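Local coordinates for thymine dioxygenase (Neurospora crassa, PDB 5C3Q), which binds thymine and 2-oxoglutarate beside a metal ion and, as a thymine-7-hydroxylase of the iron/ascorbate-dependent oxidoreductase family, probably oxidises the methyl group of thymine, at residues Phe42-Phe47 with Thr267-His273; Gly46-Asn52 with Asn250-Ala256; His195-Ser201 with Glu282-Pro287. All blocks are in the same frame, centred on the assembly; numbering follows the deposited sequence.

From the N terminus, helix 28-44 leads into contact 1, and strand 47-51 begins contact 2; these share Gly46 and Phe47, their centres 12 Å apart. Contact 2 closes first, when 250-256 pairs with 46-52 after 197 intervening residues. Contact 1 closes next, at 267-273, so contact 2 nests inside its loop. Contact 3 opens within both loops at 195-201 and closes beyond them at 282-287, thereby crossing both. Its centre is 29 Å from that of contact 1 and 25 Å from that of contact 2. Contacts 2 and 3 belong to the same mixed sheet, while contact 1 joins the end of helix 28-44 and the start of strand 47-51 to the loop leading to metal ligand His273.

Contact 1 (Phe42-Phe47 with Thr267-His273); sequences FQTAGF and TIKSTVH. With NI (nickel (II) ion), chain E; EDO (1,2-ethanediol), chain H.
Phe42 lies in the last turn of helix 28-44; Gly46, first to leave helical phi/psi, has 81/-2, and Phe47 is extended. Against them Ile268-Val272 runs extended, with CA-CA register Gln43-Ile268 4.2 Å and Gly46-Lys269 4.5 Å. An ideal CB on Gly46 would lie 2.4 Å from Thr271 OG1, so sterics and positive phi both favour glycine.

Carbonyls at and after the helix end are met by the loop directly or through water. Lys269 N gives Phe42 O a nearly linear hydrogen bond (2.9 Å, 177°), and Thr271 OG1 (chi1 m) donates to Ala45 O at 2.6 Å while accepting from O2 of 1,2-ethanediol (probably crystallisation liquor) at 2.8 Å. Water 2 donates to Gly46 O (2.9 Å) and accepts from Thr271 N (2.8 Å); Gly46 O also accepts from Ala256 N. Water 1 accepts from Gln43 NE2 and donates to Thr267 OG1, both at 2.8 Å; that hydroxyl also bonds to Ser264 O.

The edge of Phe47 meets the face of His273 (centroids 5.3 Å, planes 73°). His273 ND1 donates to Thr271 O (2.9 Å), and NE2 coordinates nickel at 2.2 Å, completing the His216-Asp218-His273 triad: with its proton on ND1, it presents the NE2 lone pair to the metal.

Contact 2 (Gly46-Asn52 with Asn250-Ala256); sequences GFIYLKN and NTVVVNA
Strands 47-51 and 251-256 pair antiparallel, their axes 4.6 Å apart at closest approach and their N-to-C directions at 154°. Gly46, with phi/psi 81/-2 after helix 28-44, opens the pairing through its carbonyl: Ala256 N donates to Gly46 O at 3.0 Å, and water 2 donates to both Gly46 O (2.9 Å) and Ala256 O (2.8 Å). Phe47 faces Asn255 in a non-hydrogen-bonded pair (CA-CA 4.3 Å). With chi1 at -93°, between wells, its ring lies over Asn255 CB, which sits 3.3 Å from the ring centroid and 8° off the normal, a CH-pi contact; CD2 is 3.6 Å from Val253 CG1. The p rotamer of Asn255 accompanies a hydrogen bond from its ND2 to the metal ligand Asp218.

Ile48 and Val254 form a hydrogen-bonded pair, with Ile48 N to Val254 O and Val254 N to Ile48 O both 2.8 Å. This register places strand 47-51, from the N-terminal DIOX_N region, beside a strand of the double-stranded beta-helix (jelly-roll) core, so that the sheet continues outward to strand 13-19. Ile48, Leu50, Val252 and Val254 share one face, where Phe42 of helix 28-44 touches Ile48 and Val254.

Tyr49 opposes Val253 (CA-CA 4.5 Å) on the other face, its ring receiving Val253 CG2 3.8 Å from the centroid, while its OH bonds to Thr246 O. Leu50 and Val252 exchange two 2.9 Å hydrogen bonds, Leu50 N to Val252 O and Val252 N to Leu50 O, and Leu50 CD1 reaches Val254 CG2 at 3.9 Å. Beyond Lys51, water 4 accepts from Asn52 N (2.8 Å) and donates to Asn250 O (2.7 Å).

Contact 3 (His195-Ser201 with Glu282-Pro287); sequences HYPAVKS and EDVHPP. With AKG (2-oxoglutaric acid), chain F.
Most unusual here is an imidazole held between two carboxylates: His285 ND1 donates to Glu282 OE2 at 2.8 Å, and its NE2 is hydrogen-bonded to Glu277, an arrangement consistent with a doubly protonated ring. The chi1 m rotamer of His285 places NE2 3.6 Å from Ser201 CB.

The segments run antiparallel, their end-to-end directions 164° apart. Val199 and His285 form a hydrogen-bonded pair (CA-CA 5.3 Å; Val199 N to His285 O 3.0 Å, His285 N to Val199 O 2.8 Å), and Lys200 with Val284 is the adjoining non-hydrogen-bonded pair (CA-CA 4.3 Å). Ser201 N donates to Asp283 O at 2.9 Å. Toward the other end, Pro197, Pro286 and Pro287 lack amide protons, so contact continues through a CA-H...O approach of Pro287 CA to Tyr196 O (3.4 Å) and packing of Ala198 CB on Pro287 CD (3.8 Å).

Tyr196 (chi1 m) sends OH to O4 of 2-oxoglutarate at 2.7 Å. Arg288 and Ser290, just downstream of Pro287 in the RXS motif of these oxygenases, also hydrogen-bond the cosubstrate.

Within the mixed sheet, strand 190-200 lies between strands 284-295 and 121-125: Tyr196 pairs through the backbone with Arg288, while His195 pairs with Glu121, and strand 284-295 is flanked on its other edge by strand 222-227.

Contact 1 (Phe42-Phe47 with Thr267-His273)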
# COMPACT_ATOMS: atom_id res chain seq x y z
N PHE A 42 11.73 7.91 -5.02
CA PHE A 42 10.71 7.36 -5.92
C PHE A 42 11.27 7.07 -7.31
O PHE A 42 10.84 6.13 -7.97
CB PHE A 42 9.49 8.28 -6.02
CG PHE A 42 8.65 8.33 -4.76
CD1 PHE A 42 8.23 7.17 -4.13
CD2 PHE A 42 8.26 9.56 -4.22
CE1 PHE A 42 7.45 7.22 -2.99
CE2 PHE A 42 7.48 9.61 -3.08
CZ PHE A 42 7.07 8.44 -2.46
N GLN A 43 12.23 7.88 -7.77
CA GLN A 43 12.82 7.71 -9.10
C GLN A 43 13.82 6.56 -9.20
O GLN A 43 14.19 6.16 -10.30
CB GLN A 43 13.51 9.00 -9.56
CG GLN A 43 12.57 10.15 -9.87
CD GLN A 43 13.30 11.43 -10.22
OE1 GLN A 43 14.42 11.66 -9.76
NE2 GLN A 43 12.68 12.28 -11.02
N THR A 44 14.27 6.02 -8.07
CA THR A 44 15.33 5.02 -8.06
C THR A 44 14.82 3.70 -7.48
O THR A 44 14.78 2.69 -8.18
CB THR A 44 16.57 5.53 -7.29
OG1 THR A 44 16.19 5.97 -5.98
CG2 THR A 44 17.21 6.69 -8.04
N ALA A 45 14.40 3.73 -6.22
CA ALA A 45 13.91 2.53 -5.53
C ALA A 45 12.41 2.32 -5.69
O ALA A 45 11.93 1.19 -5.61
CB ALA A 45 14.26 2.60 -4.06
N GLY A 46 11.66 3.41 -5.88
CA GLY A 46 10.21 3.35 -5.90
C GLY A 46 9.60 3.33 -4.50
O GLY A 46 8.38 3.34 -4.36
N PHE A 47 10.47 3.31 -3.49
CA PHE A 47 10.11 3.18 -2.08
C PHE A 47 10.90 4.20 -1.27
O PHE A 47 12.07 4.46 -1.56
CB PHE A 47 10.50 1.78 -1.58
CG PHE A 47 9.41 0.76 -1.67
CD1 PHE A 47 9.07 0.19 -2.89
CD2 PHE A 47 8.74 0.34 -0.54
CE1 PHE A 47 8.06 -0.76 -2.97
CE2 PHE A 47 7.73 -0.61 -0.61
CZ PHE A 47 7.40 -1.17 -1.83
N THR A 267 9.48 7.88 -15.04
CA THR A 267 10.58 8.52 -14.30
C THR A 267 10.51 8.10 -12.83
O THR A 267 11.52 8.05 -12.15
CB THR A 267 10.58 10.06 -14.43
OG1 THR A 267 9.32 10.59 -14.01
CG2 THR A 267 10.84 10.47 -15.87
N ILE A 268 9.30 7.78 -12.36
CA ILE A 268 9.08 7.21 -11.03
C ILE A 268 8.82 5.71 -11.15
O ILE A 268 8.12 5.27 -12.06
CB ILE A 268 7.93 7.93 -10.31
CG1 ILE A 268 8.40 9.32 -9.88
CG2 ILE A 268 7.45 7.11 -9.11
CD1 ILE A 268 7.31 10.25 -9.37
N LYS A 269 9.40 4.94 -10.23
CA LYS A 269 9.34 3.47 -10.27
C LYS A 269 8.22 2.93 -9.40
O LYS A 269 8.00 3.42 -8.30
CB LYS A 269 10.66 2.85 -9.80
CG LYS A 269 11.93 3.48 -10.36
CD LYS A 269 12.03 3.34 -11.87
CE LYS A 269 13.31 4.01 -12.37
NZ LYS A 269 13.55 3.79 -13.82
N SER A 270 7.52 1.90 -9.89
CA SER A 270 6.61 1.11 -9.08
C SER A 270 7.23 -0.26 -8.93
O SER A 270 7.36 -0.99 -9.91
CB SER A 270 5.23 1.00 -9.74
OG SER A 270 4.37 0.22 -8.92
N THR A 271 7.60 -0.61 -7.70
CA THR A 271 8.51 -1.73 -7.46
C THR A 271 7.77 -2.93 -6.87
O THR A 271 6.87 -2.77 -6.03
CB THR A 271 9.65 -1.29 -6.53
OG1 THR A 271 10.29 -0.15 -7.11
CG2 THR A 271 10.68 -2.38 -6.31
N VAL A 272 8.18 -4.12 -7.31
CA VAL A 272 7.57 -5.37 -6.88
C VAL A 272 7.94 -5.62 -5.42
O VAL A 272 9.09 -5.43 -5.02
CB VAL A 272 8.05 -6.55 -7.76
CG1 VAL A 272 7.51 -7.88 -7.25
CG2 VAL A 272 7.62 -6.34 -9.21
N HIS A 273 6.94 -6.03 -4.64
CA HIS A 273 7.14 -6.36 -3.24
C HIS A 273 6.21 -7.49 -2.80
O HIS A 273 5.26 -7.83 -3.50
CB HIS A 273 6.93 -5.11 -2.36
CG HIS A 273 5.64 -4.41 -2.62
ND1 HIS A 273 5.38 -3.72 -3.79
CD2 HIS A 273 4.53 -4.28 -1.86
CE1 HIS A 273 4.17 -3.21 -3.74
NE2 HIS A 273 3.63 -3.53 -2.58
NI NI E . 1.49 -3.85 -1.96
C1 EDO H . 13.95 -0.83 -8.25
O1 EDO H . 14.64 -1.82 -9.02
C2 EDO H . 13.01 -0.05 -9.17
O2 EDO H . 11.80 -0.79 -9.38
O HOH W 1 10.11 12.49 -12.09
O HOH W 2 6.94 1.18 -5.60
O HOH W 3 1.59 -2.06 -0.66

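Contact 2 (Gly46-Asn52 with Asn250-Ala256)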
# COMPACT_ATOMS: atom_id res chain seq x y z
N GLY A 46 11.66 3.41 -5.88
CA GLY A 46 10.21 3.35 -5.90
C GLY A 46 9.60 3.33 -4.50
O GLY A 46 8.38 3.34 -4.36
N PHE A 47 10.47 3.31 -3.49
CA PHE A 47 10.11 3.18 -2.08
C PHE A 47 10.90 4.20 -1.27
O PHE A 47 12.07 4.46 -1.56
CB PHE A 47 10.50 1.78 -1.58
CG PHE A 47 9.41 0.76 -1.67
CD1 PHE A 47 9.07 0.19 -2.89
CD2 PHE A 47 8.74 0.34 -0.54
CE1 PHE A 47 8.06 -0.76 -2.97
CE2 PHE A 47 7.73 -0.61 -0.61
CZ PHE A 47 7.40 -1.17 -1.83
N ILE A 48 10.25 4.78 -0.25
CA ILE A 48 10.94 5.56 0.78
C ILE A 48 10.37 5.21 2.17
O ILE A 48 9.29 4.62 2.27
CB ILE A 48 10.83 7.08 0.54
CG1 ILE A 48 9.36 7.55 0.64
CG2 ILE A 48 11.41 7.45 -0.82
CD1 ILE A 48 9.18 9.05 0.53
N TYR A 49 11.12 5.55 3.22
CA TYR A 49 10.58 5.55 4.59
C TYR A 49 10.46 7.00 5.01
O TYR A 49 11.41 7.78 4.83
CB TYR A 49 11.51 4.86 5.58
CG TYR A 49 11.53 3.34 5.61
CD1 TYR A 49 11.63 2.59 4.44
CD2 TYR A 49 11.53 2.66 6.82
CE1 TYR A 49 11.69 1.21 4.48
CE2 TYR A 49 11.59 1.28 6.88
CZ TYR A 49 11.67 0.55 5.71
OH TYR A 49 11.73 -0.82 5.77
N LEU A 50 9.33 7.36 5.60
CA LEU A 50 9.15 8.68 6.20
C LEU A 50 9.05 8.56 7.71
O LEU A 50 8.35 7.69 8.22
CB LEU A 50 7.88 9.35 5.67
CG LEU A 50 7.85 9.69 4.18
CD1 LEU A 50 6.52 10.34 3.85
CD2 LEU A 50 9.01 10.61 3.80
N LYS A 51 9.76 9.45 8.40
CA LYS A 51 9.63 9.61 9.85
C LYS A 51 9.09 11.00 10.15
O LYS A 51 9.08 11.88 9.27
CB LYS A 51 10.98 9.38 10.56
CG LYS A 51 12.10 10.32 10.13
CD LYS A 51 13.46 9.86 10.66
CE LYS A 51 13.69 10.25 12.11
NZ LYS A 51 14.97 9.70 12.61
N ASN A 52 8.63 11.20 11.38
CA ASN A 52 8.05 12.47 11.83
C ASN A 52 6.97 12.99 10.89
O ASN A 52 7.00 14.15 10.47
CB ASN A 52 9.15 13.52 12.03
CG ASN A 52 10.16 13.09 13.08
OD1 ASN A 52 9.84 12.31 13.98
ND2 ASN A 52 11.38 13.59 12.97
N ASN A 250 7.96 3.88 14.34
CA ASN A 250 7.31 5.13 13.96
C ASN A 250 7.73 5.68 12.60
O ASN A 250 7.89 6.89 12.43
CB ASN A 250 7.49 6.18 15.07
CG ASN A 250 6.81 5.77 16.37
OD1 ASN A 250 5.78 5.10 16.37
ND2 ASN A 250 7.39 6.18 17.48
N THR A 251 7.88 4.79 11.62
CA THR A 251 8.04 5.20 10.23
C THR A 251 6.83 4.72 9.44
O THR A 251 6.11 3.83 9.88
CB THR A 251 9.31 4.63 9.58
OG1 THR A 251 9.28 3.20 9.63
CG2 THR A 251 10.57 5.15 10.29
N VAL A 252 6.62 5.33 8.29
CA VAL A 252 5.68 4.82 7.31
C VAL A 252 6.48 4.52 6.05
O VAL A 252 7.31 5.33 5.62
CB VAL A 252 4.50 5.79 7.03
CG1 VAL A 252 4.98 7.17 6.59
CG2 VAL A 252 3.55 5.21 5.99
N VAL A 253 6.25 3.34 5.48
CA VAL A 253 6.87 2.97 4.24
C VAL A 253 5.96 3.47 3.13
O VAL A 253 4.76 3.16 3.12
CB VAL A 253 7.08 1.44 4.15
CG1 VAL A 253 7.72 1.06 2.83
CG2 VAL A 253 7.96 0.97 5.31
N VAL A 254 6.51 4.26 2.22
CA VAL A 254 5.74 4.83 1.12
C VAL A 254 6.30 4.36 -0.20
O VAL A 254 7.51 4.46 -0.45
CB VAL A 254 5.75 6.37 1.15
CG1 VAL A 254 4.79 6.92 0.09
CG2 VAL A 254 5.36 6.90 2.53
N ASN A 255 5.43 3.82 -1.05
CA ASN A 255 5.84 3.38 -2.37
C ASN A 255 4.91 3.89 -3.46
O ASN A 255 3.70 4.02 -3.25
CB ASN A 255 5.93 1.86 -2.43
CG ASN A 255 4.59 1.17 -2.26
OD1 ASN A 255 4.08 1.07 -1.15
ND2 ASN A 255 4.03 0.68 -3.36
N ALA A 256 5.47 4.17 -4.62
CA ALA A 256 4.69 4.60 -5.77
C ALA A 256 3.98 3.40 -6.38
O ALA A 256 4.51 2.30 -6.38
CB ALA A 256 5.59 5.26 -6.80
O HOH W 2 6.94 1.18 -5.60
O HOH W 4 8.68 9.27 13.37

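Contact 3 (His195-Ser201 with Glu282-Pro287)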
# COMPACT_ATOMS: atom_id res chain seq x y z
N HIS A 195 -4.35 -8.42 8.55
CA HIS A 195 -3.96 -9.30 9.64
C HIS A 195 -3.42 -10.60 9.05
O HIS A 195 -4.11 -11.28 8.30
CB HIS A 195 -5.15 -9.56 10.56
CG HIS A 195 -4.93 -10.66 11.54
ND1 HIS A 195 -5.78 -11.74 11.66
CD2 HIS A 195 -3.94 -10.86 12.45
CE1 HIS A 195 -5.33 -12.55 12.60
NE2 HIS A 195 -4.22 -12.04 13.09
N TYR A 196 -2.18 -10.91 9.38
CA TYR A 196 -1.55 -12.16 8.97
C TYR A 196 -1.51 -13.05 10.20
O TYR A 196 -0.69 -12.82 11.09
CB TYR A 196 -0.14 -11.90 8.44
CG TYR A 196 -0.07 -10.93 7.27
CD1 TYR A 196 0.05 -9.56 7.48
CD2 TYR A 196 -0.12 -11.39 5.96
CE1 TYR A 196 0.11 -8.67 6.41
CE2 TYR A 196 -0.04 -10.52 4.89
CZ TYR A 196 0.07 -9.16 5.11
OH TYR A 196 0.14 -8.30 4.04
N PRO A 197 -2.40 -14.06 10.28
CA PRO A 197 -2.48 -14.88 11.50
C PRO A 197 -1.17 -15.54 11.91
O PRO A 197 -0.30 -15.80 11.07
CB PRO A 197 -3.52 -15.95 11.14
CG PRO A 197 -4.34 -15.35 10.07
CD PRO A 197 -3.42 -14.45 9.29
N ALA A 198 -1.03 -15.81 13.21
CA ALA A 198 0.08 -16.58 13.71
C ALA A 198 0.14 -17.88 12.93
O ALA A 198 -0.89 -18.50 12.68
CB ALA A 198 -0.09 -16.87 15.20
N VAL A 199 1.34 -18.27 12.51
CA VAL A 199 1.51 -19.47 11.69
C VAL A 199 2.81 -20.18 12.06
O VAL A 199 3.83 -19.54 12.31
CB VAL A 199 1.47 -19.12 10.18
CG1 VAL A 199 2.51 -18.06 9.83
CG2 VAL A 199 1.65 -20.38 9.34
N LYS A 200 2.75 -21.51 12.12
CA LYS A 200 3.93 -22.33 12.36
C LYS A 200 4.87 -22.23 11.17
O LYS A 200 4.43 -22.27 10.02
CB LYS A 200 3.55 -23.79 12.57
CG LYS A 200 2.81 -24.08 13.86
CD LYS A 200 2.88 -25.57 14.17
CE LYS A 200 2.15 -25.91 15.46
NZ LYS A 200 0.67 -25.96 15.27
N SER A 201 6.16 -22.12 11.44
CA SER A 201 7.15 -22.04 10.36
C SER A 201 7.14 -23.29 9.47
O SER A 201 7.48 -23.20 8.29
CB SER A 201 8.56 -21.81 10.93
OG SER A 201 8.89 -22.80 11.89
N GLU A 282 12.18 -19.28 14.27
CA GLU A 282 11.28 -19.56 15.39
C GLU A 282 10.28 -20.63 14.98
O GLU A 282 9.96 -20.77 13.79
CB GLU A 282 10.56 -18.28 15.84
CG GLU A 282 9.81 -17.55 14.74
CD GLU A 282 9.31 -16.17 15.16
OE1 GLU A 282 9.37 -15.85 16.37
OE2 GLU A 282 8.84 -15.41 14.29
N ASP A 283 9.79 -21.40 15.95
CA ASP A 283 8.82 -22.45 15.67
C ASP A 283 7.48 -21.86 15.21
O ASP A 283 6.85 -22.38 14.29
CB ASP A 283 8.61 -23.34 16.89
CG ASP A 283 9.86 -24.16 17.24
OD1 ASP A 283 10.66 -24.44 16.32
OD2 ASP A 283 10.03 -24.51 18.42
N VAL A 284 7.06 -20.78 15.86
CA VAL A 284 5.79 -20.13 15.56
C VAL A 284 6.02 -18.65 15.27
O VAL A 284 6.65 -17.94 16.07
CB VAL A 284 4.80 -20.26 16.73
CG1 VAL A 284 3.44 -19.67 16.37
CG2 VAL A 284 4.64 -21.72 17.13
N HIS A 285 5.51 -18.18 14.14
CA HIS A 285 5.53 -16.76 13.82
C HIS A 285 4.29 -16.12 14.42
O HIS A 285 3.17 -16.55 14.12
CB HIS A 285 5.56 -16.55 12.31
CG HIS A 285 6.78 -17.13 11.66
ND1 HIS A 285 8.05 -16.70 11.96
CD2 HIS A 285 6.92 -18.11 10.74
CE1 HIS A 285 8.93 -17.39 11.25
NE2 HIS A 285 8.27 -18.25 10.50
N PRO A 286 4.46 -15.10 15.28
CA PRO A 286 3.27 -14.47 15.87
C PRO A 286 2.42 -13.73 14.82
O PRO A 286 2.84 -13.61 13.67
CB PRO A 286 3.85 -13.47 16.88
CG PRO A 286 5.31 -13.78 17.00
CD PRO A 286 5.71 -14.45 15.73
N PRO A 287 1.23 -13.26 15.22
CA PRO A 287 0.41 -12.50 14.28
C PRO A 287 1.12 -11.23 13.79
O PRO A 287 1.80 -10.57 14.58
CB PRO A 287 -0.83 -12.13 15.10
CG PRO A 287 -0.86 -13.11 16.22
CD PRO A 287 0.57 -13.39 16.53
C1 AKG F . -0.49 -4.74 0.06
O1 AKG F . -0.56 -4.33 -1.12
O2 AKG F . -1.51 -4.97 0.74
C2 AKG F . 0.83 -4.96 0.67
O5 AKG F . 1.84 -4.90 -0.02
C3 AKG F . 0.93 -5.28 2.16
C4 AKG F . 2.39 -5.31 2.61
C5 AKG F . 2.51 -5.53 4.10
O3 AKG F . 3.54 -5.12 4.67
O4 AKG F . 1.59 -6.12 4.72